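Local structure of biotin binding protein A (Gallus gallus, 2C1S) at residues G83-D88 with E93-A98; S22-A27 with G52-P57; G28-S33 with P64-T69. The protein binds biotin, as a chicken member of the avidin family, and is seen here holding biotin-D-sulfoxide. All blocks are in the same frame, centred on the assembly; numbering follows the deposited sequence. Where two conformers were deposited one is given.

Contact 1: G83-D88 with E93-A98; sequences GQCFVD and EMLEMA
The side chains of E96 and F86 cross at about a right angle, on the face of the sheet that also carries Q84 and M94. The CB of E96 lies 3.8 Å from F86 CE2. CG follows, 3.7 Å from the same F86 CE2 and oblique to the ring. The chain then bends at chi2 (-67°), and the carboxylate leads away from the strand 83-87, its plane turned 57° from that of the ring. OE2 forms a salt bridge with R108 of the second subunit. The aliphatic part of E96 thus packs within the hairpin while its charge serves the subunit interface. Q84 points to the same face, and its OE1 accepts a hydrogen bond from V105 N of the second subunit.

The backbones run antiparallel, with two hydrogen-bonded pairs. Q84 N reaches E96 O at 3.1 Å. The return bond, E96 N to Q84 O, is 2.9 Å. M94 N meets F86 O at 2.9 Å, and F86 N bonds back to M94 O. Between these pairs the CA of C85 makes a CH...O contact of 3.4 Å with M94 O.

The other face carries C85, L95 and M97. C85 SG is anti to the backbone N (chi1 -166°), and rests 3.6 Å from L95 CD2. The same sulfur is tied to C5 by the disulfide. M97 bends at its tip and sets CE 3.5 Å from G83 N, beside a residue with no side chain. E93, also on this face, sends its carboxylate to R124 and to C5 N.

This is a regular antiparallel beta hairpin, strands 78-87 and 93-102, in the eight-stranded barrel of the avidin family. One face packs inward and the other meets a neighbouring subunit.

Contact 2: S22-A27 with G52-P57; sequences SALDVA and GAQQPP
L24 and Q54 meet where the backbones stay well apart: the nearest CA atoms, those of A27 and A53, are 8.0 Å from each other, and no hydrogen bond runs directly between the segments. Residues 22-27 form the loop between strands 18-21 and 29-35. The backbone at V26 and A27 has the angles of a type I turn. Residues 52-57 are the end of strand 48-54 and the start of the loop after it.

The side-chain contact rests on one methyl group. L24 points toward Q54 and crosses it at about a right angle. Its CD2 lies 3.2 Å from Q54 OE1, a close approach of a methyl to an amide oxygen. The same CD2 is 3.9 Å from Q54 CB and 4.2 Å from Q54 CD, so it sits alongside the glutamine chain as well as at its amide. Q54 holds CG anti to the backbone N (chi1 -176°) and runs extended beyond it (chi2 177°). This carries the amide past the leucine. The other end of the amide is engaged too: NE2 donates to P64 O. That bond should limit the rotation of the group and keep OE1 beside L24.

A27 O and Q54 O face the second subunit, 4.5 Å apart. Both accept a hydrogen bond from Q71 NE2 of that subunit, so one amide from a neighbour joins the two segments. In the loop, D25 OD1 bonds T29 OG1 across the turn. S22 OG bonds S31 O.

L24 also packs on F30, and Q54 on L7. The contact is therefore a hairpin loop folded over an end of the avidin-type beta barrel, next to a subunit interface.

Contact 3: G28-S33 with P64-T69; sequences GTFSGS and PTFGFT
F30 overlaps the strand 66-69 with the far end of its ring. CZ approaches G67 O at 3.7 Å, and CE1 lies 3.9 Å from F68 CB. CZ also comes 4.2 Å from F68 CD2 and 4.3 Å from F66 CD1. The ring end meets the carbonyl of G67 and touches F66 and F68, the residues before and after it. All these approaches are oblique, and none is a ring stack. The contact is apolar apart from the carbonyl of G67, and no hydrogen bond crosses it.

The CB of F30 does not start out toward the other strand. The ring end comes nearer because CG lies between the backbone N and the carbonyl carbon (chi1 60°). The CB of F68 points toward the strand 29-33 and itself makes the contact. F66 also points toward that strand, and the carbonyl oxygen of P64 lies at the edge of its ring, in the ring plane. G67 has no side chain, and its oxygen is the part of it that F30 CZ meets.

The two strands are not paired with each other. Their axes pass 8.8 Å apart at an angle of 49°, too far for backbone bonding, and the gap is spanned by side chains. Other residues close round the cluster. F68 meets the ring of F81, F30 packs on L50, and F66 packs on L7. Away from the cluster, T65 OG1 has hydrogen bonds with D76 O and T78 OG1 of the second subunit.

Strand 48-54 lies between these two strands in the sheet and is antiparallel to both. The three phenylalanine rings fill part of the barrel interior. Strand 18-21 touches F30 through I21 and F68 through M19. From strand 93-102, L95 and M97 touch F66, and M97 also touches F68.

Overall arrangement
All three contacts belong to one antiparallel barrel and each also touches the second subunit. Contact 1 is a ladder of backbone bonds between neighbouring strands and is largely buried. Contact 3 is wholly buried and nearer the centre of the chain; it has no such bonds and rests on aromatic side chains. Contact 2 is the most exposed, a loop touching a strand end through one leucine and one glutamine. Strand 48-54, which carries residues of contact 2, lies between the two strands of contact 3: Q54 N bonds G28 O and G52 N bonds F30 O. Contact 3 joins contact 1 through G83 N and F66 O, while M97 CE packs on the ring of F66. Contacts 1 and 2 do not touch.

Contact 1: G83-D88 with E93-A98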
loop_
_atom_site.group_PDB
_atom_site.type_symbol
_atom_site.label_atom_id
_atom_site.label_comp_id
_atom_site.label_asym_id
_atom_site.label_seq_id
_atom_site.Cartn_x
_atom_site.Cartn_y
_atom_site.Cartn_z
ATOM N N GLY A 83 0.500 -12.397 4.856
ATOM C CA GLY A 83 1.815 -12.917 4.481
ATOM C C GLY A 83 1.878 -14.402 4.148
ATOM O O GLY A 83 0.871 -15.060 3.877
ATOM N N GLN A 84 3.103 -14.911 4.184
ATOM C CA GLN A 84 3.386 -16.295 3.857
ATOM C C GLN A 84 4.701 -16.624 4.558
ATOM O O GLN A 84 5.599 -15.789 4.647
ATOM C CB GLN A 84 3.540 -16.464 2.349
ATOM C CG GLN A 84 3.684 -17.927 1.818
ATOM C CD GLN A 84 3.819 -18.001 0.292
ATOM O OE1 GLN A 84 3.714 -16.994 -0.428
ATOM N NE2 GLN A 84 4.057 -19.213 -0.220
ATOM N N CYS A 85 4.775 -17.850 5.061
ATOM C CA CYS A 85 6.007 -18.392 5.636
ATOM C C CYS A 85 6.877 -19.080 4.583
ATOM O O CYS A 85 6.383 -19.660 3.615
ATOM C CB CYS A 85 5.643 -19.405 6.722
ATOM S SG CYS A 85 7.034 -19.864 7.789
ATOM N N PHE A 86 8.190 -19.001 4.793
ATOM C CA PHE A 86 9.175 -19.673 3.932
ATOM C C PHE A 86 10.181 -20.326 4.826
ATOM O O PHE A 86 10.459 -19.803 5.896
ATOM C CB PHE A 86 9.890 -18.648 3.051
ATOM C CG PHE A 86 8.966 -17.923 2.148
ATOM C CD1 PHE A 86 8.621 -18.439 0.912
ATOM C CD2 PHE A 86 8.366 -16.744 2.586
ATOM C CE1 PHE A 86 7.714 -17.748 0.087
ATOM C CE2 PHE A 86 7.456 -16.064 1.768
ATOM C CZ PHE A 86 7.122 -16.582 0.548
ATOM N N VAL A 87 10.696 -21.471 4.387
ATOM C CA VAL A 87 11.747 -22.173 5.116
ATOM C C VAL A 87 12.979 -22.070 4.219
ATOM O O VAL A 87 12.892 -22.363 3.013
ATOM C CB VAL A 87 11.364 -23.646 5.434
ATOM C CG1 VAL A 87 10.805 -24.356 4.199
ATOM C CG2 VAL A 87 12.536 -24.405 6.007
ATOM N N ASP A 88 14.080 -21.584 4.779
ATOM C CA ASP A 88 15.303 -21.477 3.985
ATOM C C ASP A 88 16.060 -22.833 3.902
ATOM O O ASP A 88 15.586 -23.852 4.428
ATOM C CB ASP A 88 16.174 -20.285 4.443
ATOM C CG ASP A 88 16.991 -20.576 5.696
ATOM O OD1 ASP A 88 17.062 -21.729 6.122
ATOM O OD2 ASP A 88 17.576 -19.639 6.270
ATOM N N GLU A 93 12.769 -20.568 9.520
ATOM C CA GLU A 93 11.451 -20.057 9.084
ATOM C C GLU A 93 11.383 -18.541 9.176
ATOM O O GLU A 93 11.772 -17.934 10.179
ATOM C CB GLU A 93 10.327 -20.646 9.957
ATOM C CG GLU A 93 10.238 -22.197 9.985
ATOM C CD GLU A 93 9.789 -22.688 11.341
ATOM O OE1 GLU A 93 10.378 -22.256 12.376
ATOM O OE2 GLU A 93 8.847 -23.502 11.378
ATOM N N MET A 94 10.848 -17.931 8.126
ATOM C CA MET A 94 10.624 -16.490 8.128
ATOM C C MET A 94 9.203 -16.201 7.653
ATOM O O MET A 94 8.805 -16.742 6.634
ATOM C CB MET A 94 11.687 -15.753 7.292
ATOM C CG MET A 94 13.029 -15.503 8.026
ATOM S SD MET A 94 14.248 -16.844 7.887
ATOM C CE MET A 94 15.603 -16.182 8.846
ATOM N N LEU A 95 8.451 -15.349 8.363
ATOM C CA LEU A 95 7.139 -14.881 7.843
ATOM C C LEU A 95 7.386 -13.572 7.109
ATOM O O LEU A 95 7.857 -12.614 7.721
ATOM C CB LEU A 95 6.111 -14.674 8.971
ATOM C CG LEU A 95 6.011 -15.756 10.046
ATOM C CD1 LEU A 95 5.079 -15.294 11.190
ATOM C CD2 LEU A 95 5.563 -17.070 9.466
ATOM N N GLU A 96 7.079 -13.547 5.815
ATOM C CA GLU A 96 7.204 -12.319 5.012
ATOM C C GLU A 96 5.785 -11.722 5.068
ATOM O O GLU A 96 4.835 -12.382 4.668
ATOM C CB GLU A 96 7.543 -12.652 3.548
ATOM C CG GLU A 96 9.007 -13.068 3.262
ATOM C CD GLU A 96 10.030 -11.932 3.481
ATOM O OE1 GLU A 96 9.662 -10.743 3.509
ATOM O OE2 GLU A 96 11.239 -12.225 3.605
ATOM N N MET A 97 5.659 -10.528 5.635
ATOM C CA MET A 97 4.338 -9.931 5.796
ATOM C C MET A 97 4.301 -8.486 5.322
ATOM O O MET A 97 5.321 -7.761 5.357
ATOM C CB MET A 97 3.918 -9.944 7.265
ATOM C CG MET A 97 3.913 -11.363 7.908
ATOM S SD MET A 97 2.728 -11.536 9.221
ATOM C CE MET A 97 1.292 -11.830 8.206
ATOM N N ALA A 98 3.099 -8.066 4.907
ATOM C CA ALA A 98 2.821 -6.664 4.613
ATOM C C ALA A 98 1.673 -6.277 5.522
ATOM O O ALA A 98 0.869 -7.113 5.939
ATOM C CB ALA A 98 2.417 -6.446 3.131
#

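Contact 2: S22-A27 with G52-P57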
loop_
_atom_site.group_PDB
_atom_site.type_symbol
_atom_site.label_atom_id
_atom_site.label_comp_id
_atom_site.label_asym_id
_atom_site.label_seq_id
_atom_site.Cartn_x
_atom_site.Cartn_y
_atom_site.Cartn_z
ATOM N N SER A 22 -1.642 -18.802 18.518
ATOM C CA SER A 22 -2.217 -20.027 19.092
ATOM C C SER A 22 -2.340 -21.126 18.048
ATOM O O SER A 22 -2.111 -20.896 16.853
ATOM C CB SER A 22 -3.600 -19.727 19.690
ATOM O OG SER A 22 -4.544 -19.469 18.645
ATOM N N ALA A 23 -2.729 -22.333 18.477
ATOM C CA ALA A 23 -2.976 -23.394 17.522
ATOM C C ALA A 23 -4.103 -22.968 16.612
ATOM O O ALA A 23 -5.023 -22.262 17.036
ATOM C CB ALA A 23 -3.340 -24.720 18.228
ATOM N N LEU A 24 -4.019 -23.404 15.364
ATOM C CA LEU A 24 -5.046 -23.139 14.398
ATOM C C LEU A 24 -6.199 -24.082 14.689
ATOM O O LEU A 24 -5.984 -25.250 15.037
ATOM C CB LEU A 24 -4.494 -23.336 12.995
ATOM C CG LEU A 24 -3.764 -22.108 12.396
ATOM C CD1 LEU A 24 -2.572 -21.530 13.250
ATOM C CD2 LEU A 24 -3.332 -22.450 11.000
ATOM N N ASP A 25 -7.427 -23.589 14.580
ATOM C CA ASP A 25 -8.543 -24.513 14.678
ATOM C C ASP A 25 -8.765 -25.204 13.331
ATOM O O ASP A 25 -7.976 -25.021 12.399
ATOM C CB ASP A 25 -9.791 -23.871 15.297
ATOM C CG ASP A 25 -10.277 -22.681 14.543
ATOM O OD1 ASP A 25 -9.957 -22.542 13.343
ATOM O OD2 ASP A 25 -11.000 -21.866 15.166
ATOM N N VAL A 26 -9.796 -26.034 13.230
ATOM C CA VAL A 26 -9.934 -26.905 12.067
ATOM C C VAL A 26 -10.151 -26.091 10.789
ATOM O O VAL A 26 -9.684 -26.463 9.718
ATOM C CB VAL A 26 -11.054 -27.963 12.275
ATOM C CG1 VAL A 26 -11.186 -28.849 11.040
ATOM C CG2 VAL A 26 -10.748 -28.800 13.519
ATOM N N ALA A 27 -10.839 -24.963 10.932
ATOM C CA ALA A 27 -11.072 -24.034 9.835
ATOM C C ALA A 27 -9.872 -23.130 9.479
ATOM O O ALA A 27 -9.975 -22.296 8.589
ATOM C CB ALA A 27 -12.287 -23.199 10.147
ATOM N N GLY A 52 -6.940 -14.155 13.269
ATOM C CA GLY A 52 -6.675 -14.397 11.858
ATOM C C GLY A 52 -7.115 -15.722 11.296
ATOM O O GLY A 52 -7.836 -16.503 11.935
ATOM N N ALA A 53 -6.637 -15.993 10.093
ATOM C CA ALA A 53 -6.968 -17.207 9.347
ATOM C C ALA A 53 -5.867 -17.507 8.369
ATOM O O ALA A 53 -5.273 -16.588 7.799
ATOM C CB ALA A 53 -8.260 -17.069 8.603
ATOM N N GLN A 54 -5.637 -18.806 8.152
ATOM C CA GLN A 54 -4.658 -19.320 7.196
ATOM C C GLN A 54 -5.280 -20.300 6.198
ATOM O O GLN A 54 -6.153 -21.116 6.569
ATOM C CB GLN A 54 -3.506 -20.007 7.940
ATOM C CG GLN A 54 -2.432 -20.452 6.984
ATOM C CD GLN A 54 -1.236 -21.064 7.658
ATOM O OE1 GLN A 54 -1.384 -21.904 8.538
ATOM N NE2 GLN A 54 -0.025 -20.657 7.224
ATOM N N GLN A 55 -4.856 -20.207 4.938
ATOM C CA GLN A 55 -5.266 -21.172 3.931
ATOM C C GLN A 55 -4.756 -22.579 4.301
ATOM O O GLN A 55 -3.749 -22.715 4.983
ATOM C CB GLN A 55 -4.816 -20.788 2.520
ATOM C CG GLN A 55 -5.421 -19.483 2.003
ATOM C CD GLN A 55 -6.800 -19.650 1.402
ATOM O OE1 GLN A 55 -7.350 -20.763 1.299
ATOM N NE2 GLN A 55 -7.362 -18.548 0.971
ATOM N N PRO A 56 -5.494 -23.611 3.885
ATOM C CA PRO A 56 -5.015 -24.996 3.991
ATOM C C PRO A 56 -3.717 -25.192 3.189
ATOM O O PRO A 56 -3.614 -24.702 2.052
ATOM C CB PRO A 56 -6.170 -25.817 3.395
ATOM C CG PRO A 56 -6.967 -24.832 2.578
ATOM C CD PRO A 56 -6.846 -23.531 3.307
ATOM N N PRO A 57 -2.717 -25.894 3.772
ATOM C CA PRO A 57 -1.553 -26.208 2.949
ATOM C C PRO A 57 -1.945 -26.870 1.626
ATOM O O PRO A 57 -2.853 -27.724 1.587
ATOM C CB PRO A 57 -0.736 -27.165 3.834
ATOM C CG PRO A 57 -1.718 -27.639 4.897
ATOM C CD PRO A 57 -2.578 -26.430 5.131
#

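Contact 3: G28-S33 with P64-T69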
loop_
_atom_site.group_PDB
_atom_site.type_symbol
_atom_site.label_atom_id
_atom_site.label_comp_id
_atom_site.label_asym_id
_atom_site.label_seq_id
_atom_site.Cartn_x
_atom_site.Cartn_y
_atom_site.Cartn_z
ATOM N N GLY A 28 -8.741 -23.302 10.158
ATOM C CA GLY A 28 -7.548 -22.514 9.862
ATOM C C GLY A 28 -7.569 -21.140 10.504
ATOM O O GLY A 28 -6.668 -20.313 10.267
ATOM N N THR A 29 -8.585 -20.888 11.329
ATOM C CA THR A 29 -8.635 -19.648 12.059
ATOM C C THR A 29 -7.751 -19.772 13.289
ATOM O O THR A 29 -7.499 -20.890 13.785
ATOM C CB THR A 29 -10.103 -19.141 12.338
ATOM O OG1 THR A 29 -10.744 -20.017 13.229
ATOM C CG2 THR A 29 -10.900 -19.131 11.072
ATOM N N PHE A 30 -7.200 -18.647 13.715
ATOM C CA PHE A 30 -6.360 -18.591 14.902
ATOM C C PHE A 30 -6.485 -17.277 15.653
ATOM O O PHE A 30 -7.023 -16.277 15.145
ATOM C CB PHE A 30 -4.869 -18.877 14.566
ATOM C CG PHE A 30 -4.270 -17.896 13.579
ATOM C CD1 PHE A 30 -3.820 -16.646 14.011
ATOM C CD2 PHE A 30 -4.224 -18.205 12.235
ATOM C CE1 PHE A 30 -3.288 -15.722 13.089
ATOM C CE2 PHE A 30 -3.672 -17.279 11.294
ATOM C CZ PHE A 30 -3.215 -16.054 11.757
ATOM N N SER A 31 -5.955 -17.305 16.870
ATOM C CA SER A 31 -5.873 -16.189 17.769
ATOM C C SER A 31 -4.410 -15.983 18.193
ATOM O O SER A 31 -3.533 -16.764 17.833
ATOM C CB SER A 31 -6.757 -16.494 18.979
ATOM O OG SER A 31 -6.911 -15.347 19.763
ATOM N N GLY A 32 -4.136 -14.947 18.962
ATOM C CA GLY A 32 -2.799 -14.736 19.455
ATOM C C GLY A 32 -2.637 -13.439 20.187
ATOM O O GLY A 32 -3.612 -12.769 20.508
ATOM N N SER A 33 -1.391 -13.060 20.453
ATOM C CA SER A 33 -1.104 -11.771 21.071
ATOM C C SER A 33 0.068 -11.097 20.358
ATOM O O SER A 33 0.912 -11.781 19.765
ATOM C CB SER A 33 -0.802 -11.917 22.573
ATOM O OG SER A 33 0.258 -12.844 22.746
ATOM N N PRO A 64 1.060 -21.954 2.940
ATOM C CA PRO A 64 -0.145 -21.197 2.582
ATOM C C PRO A 64 -0.157 -19.782 3.113
ATOM O O PRO A 64 0.439 -19.491 4.174
ATOM C CB PRO A 64 -1.281 -22.022 3.201
ATOM C CG PRO A 64 -0.652 -22.703 4.361
ATOM C CD PRO A 64 0.776 -22.986 3.954
ATOM N N THR A 65 -0.863 -18.911 2.395
ATOM C CA THR A 65 -0.975 -17.520 2.825
ATOM C C THR A 65 -1.898 -17.421 4.044
ATOM O O THR A 65 -2.702 -18.329 4.303
ATOM C CB THR A 65 -1.511 -16.621 1.705
ATOM O OG1 THR A 65 -2.787 -17.124 1.287
ATOM C CG2 THR A 65 -0.531 -16.559 0.513
ATOM N N PHE A 66 -1.745 -16.340 4.814
ATOM C CA PHE A 66 -2.538 -16.088 5.997
ATOM C C PHE A 66 -2.606 -14.595 6.298
ATOM O O PHE A 66 -1.821 -13.804 5.765
ATOM C CB PHE A 66 -1.916 -16.811 7.208
ATOM C CG PHE A 66 -0.548 -16.336 7.560
ATOM C CD1 PHE A 66 -0.364 -15.440 8.603
ATOM C CD2 PHE A 66 0.590 -16.849 6.887
ATOM C CE1 PHE A 66 0.930 -14.997 8.964
ATOM C CE2 PHE A 66 1.890 -16.404 7.236
ATOM C CZ PHE A 66 2.060 -15.499 8.278
ATOM N N GLY A 67 -3.519 -14.207 7.176
ATOM C CA GLY A 67 -3.684 -12.826 7.523
ATOM C C GLY A 67 -4.195 -12.726 8.939
ATOM O O GLY A 67 -4.821 -13.675 9.463
ATOM N N PHE A 68 -3.954 -11.596 9.571
ATOM C CA PHE A 68 -4.560 -11.320 10.887
ATOM C C PHE A 68 -4.822 -9.840 11.157
ATOM O O PHE A 68 -4.185 -8.976 10.584
ATOM C CB PHE A 68 -3.788 -11.977 12.054
ATOM C CG PHE A 68 -2.342 -11.560 12.180
ATOM C CD1 PHE A 68 -1.979 -10.455 12.948
ATOM C CD2 PHE A 68 -1.335 -12.320 11.568
ATOM C CE1 PHE A 68 -0.653 -10.092 13.077
ATOM C CE2 PHE A 68 0.003 -11.965 11.711
ATOM C CZ PHE A 68 0.340 -10.852 12.425
ATOM N N THR A 69 -5.742 -9.593 12.087
ATOM C CA THR A 69 -6.041 -8.267 12.576
ATOM C C THR A 69 -5.553 -8.115 13.998
ATOM O O THR A 69 -5.778 -9.007 14.848
ATOM C CB THR A 69 -7.568 -8.002 12.575
ATOM O OG1 THR A 69 -8.073 -8.155 11.259
ATOM C CG2 THR A 69 -7.903 -6.582 13.175
#